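Local coordinates for uncharacterized protein YqbN (Bacillus subtilis, PDB 3KLU) that is of unknown function but belongs to the XkdN-like phage tail assembly chaperone family and so probably assists tail assembly, at residues Arg80-Ile85 with Lys129-Asn134. Sequence-based numbering, arbitrary orientation.
Sequences RFYARI and KAIEIN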
# COMPACT_ATOMS: atom_id res chain seq x y z
N ARG A 80 9.85 -7.06 -5.72
CA ARG A 80 8.60 -7.03 -6.43
C ARG A 80 7.42 -7.33 -5.52
O ARG A 80 6.38 -6.70 -5.60
CB ARG A 80 8.67 -8.07 -7.52
CG ARG A 80 7.51 -8.07 -8.40
CD ARG A 80 7.60 -6.93 -9.34
NE ARG A 80 6.37 -6.84 -10.10
CZ ARG A 80 6.10 -5.86 -10.95
NH1 ARG A 80 6.99 -4.89 -11.15
NH2 ARG A 80 4.93 -5.85 -11.59
N PHE A 81 7.61 -8.32 -4.67
CA PHE A 81 6.62 -8.76 -3.69
C PHE A 81 6.22 -7.60 -2.79
O PHE A 81 5.04 -7.28 -2.66
CB PHE A 81 7.24 -9.88 -2.86
CG PHE A 81 6.45 -10.28 -1.65
CD1 PHE A 81 5.11 -10.61 -1.76
CD2 PHE A 81 7.07 -10.39 -0.41
CE1 PHE A 81 4.39 -11.05 -0.66
CE2 PHE A 81 6.37 -10.83 0.71
CZ PHE A 81 5.01 -11.16 0.59
N TYR A 82 7.20 -6.94 -2.20
CA TYR A 82 6.91 -5.83 -1.32
C TYR A 82 6.28 -4.64 -2.03
O TYR A 82 5.38 -3.98 -1.51
CB TYR A 82 8.19 -5.40 -0.60
CG TYR A 82 8.69 -6.48 0.31
CD1 TYR A 82 7.78 -7.22 1.07
CD2 TYR A 82 10.05 -6.79 0.43
CE1 TYR A 82 8.20 -8.23 1.92
CE2 TYR A 82 10.49 -7.81 1.29
CZ TYR A 82 9.54 -8.52 2.04
OH TYR A 82 9.89 -9.53 2.92
N ALA A 83 6.74 -4.40 -3.25
CA ALA A 83 6.23 -3.28 -4.02
C ALA A 83 4.75 -3.53 -4.28
O ALA A 83 3.92 -2.62 -4.14
CB ALA A 83 7.02 -3.14 -5.34
N ARG A 84 4.41 -4.75 -4.68
CA ARG A 84 3.03 -5.07 -4.96
C ARG A 84 2.22 -4.86 -3.68
O ARG A 84 1.12 -4.36 -3.72
CB ARG A 84 2.88 -6.51 -5.43
CG ARG A 84 3.90 -7.00 -6.43
CD ARG A 84 3.47 -6.83 -7.87
NE ARG A 84 2.08 -7.19 -8.11
CZ ARG A 84 1.59 -8.43 -8.12
NH1 ARG A 84 2.38 -9.47 -7.91
NH2 ARG A 84 0.30 -8.62 -8.38
N ILE A 85 2.77 -5.24 -2.52
CA ILE A 85 2.03 -5.07 -1.26
C ILE A 85 1.71 -3.58 -1.04
O ILE A 85 0.56 -3.20 -0.66
CB ILE A 85 2.86 -5.57 -0.04
CG1 ILE A 85 3.10 -7.08 -0.13
CG2 ILE A 85 2.13 -5.22 1.24
CD1 ILE A 85 3.95 -7.67 1.03
N LYS A 129 6.51 2.45 4.86
CA LYS A 129 5.27 2.76 5.56
C LYS A 129 4.23 1.66 5.30
O LYS A 129 3.50 1.25 6.20
CB LYS A 129 4.67 4.10 5.11
CG LYS A 129 3.40 4.49 5.92
CD LYS A 129 3.80 5.12 7.28
CE LYS A 129 2.85 4.73 8.39
NZ LYS A 129 3.15 5.46 9.67
N ALA A 130 4.17 1.21 4.06
CA ALA A 130 3.22 0.17 3.65
C ALA A 130 3.46 -1.12 4.43
O ALA A 130 2.54 -1.74 4.93
CB ALA A 130 3.35 -0.09 2.15
N ILE A 131 4.73 -1.52 4.50
CA ILE A 131 5.11 -2.73 5.21
C ILE A 131 4.70 -2.59 6.67
O ILE A 131 4.22 -3.53 7.29
CB ILE A 131 6.62 -2.95 5.10
CG1 ILE A 131 7.00 -3.11 3.64
CG2 ILE A 131 7.04 -4.16 5.90
CD1 ILE A 131 6.13 -4.09 2.91
N GLU A 132 4.90 -1.39 7.20
CA GLU A 132 4.57 -1.09 8.57
C GLU A 132 3.07 -1.08 8.77
O GLU A 132 2.59 -1.61 9.76
CB GLU A 132 5.15 0.28 8.93
CG GLU A 132 4.71 0.82 10.30
CD GLU A 132 5.06 2.29 10.50
OE1 GLU A 132 6.17 2.70 10.09
OE2 GLU A 132 4.22 3.03 11.05
N ILE A 133 2.34 -0.46 7.85
CA ILE A 133 0.89 -0.42 7.93
C ILE A 133 0.26 -1.85 7.96
O ILE A 133 -0.86 -2.04 8.45
CB ILE A 133 0.31 0.34 6.72
CG1 ILE A 133 0.51 1.85 6.90
CG2 ILE A 133 -1.19 0.03 6.55
CD1 ILE A 133 -0.38 2.49 7.91
N ASN A 134 0.98 -2.85 7.45
CA ASN A 134 0.46 -4.20 7.44
C ASN A 134 0.96 -4.98 8.66
O ASN A 134 1.02 -6.21 8.63
CB ASN A 134 0.90 -4.90 6.14
CG ASN A 134 0.07 -4.48 4.97
OD1 ASN A 134 -1.10 -4.83 4.88
ND2 ASN A 134 0.65 -3.71 4.08
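I131 reaches Y82 and I85 with the end of its longer branch. CD1 of I131 lies 4.0 Å from CD1 of Y82, and the two side chains cross at about a right angle. The methyl approaches the tyrosine ring obliquely, near the backbone end of the ring. Chi1 (-61°) sets CG1 of I131 beside the backbone N, and the second torsion (-49°) then turns CD1 to the other helix. I85 points toward 129-134 and divides its branches. CG2, anti to its own backbone N, faces 129-134. CG2 of I85 comes 3.5 Å from ND2 of N134 and, more loosely, 4.5 Å from CD1 of I131. CD1 of I85 turns back to its own helix, over one face of the F81 ring, toward its rim, and in plane at the edge of the Y82 ring.

N134 is the first residue past the helical turns. ND2 of N134 bonds back to O of A130 at 2.9 Å, with a bent N-H...O angle of 133°, the donor lying above the carbonyl plane. The same nitrogen also pairs with OG1 of T89, and OD1 accepts from the backbone N of I49. The amide is thus fixed at both ends while it packs against I85. F81 continues the packing onto helix 51-60. The contact is a small, largely apolar helix-helix contact, joining the middle of helix 78-89 to the C-terminal end of helix 120-133 and completed by the residue just past that end.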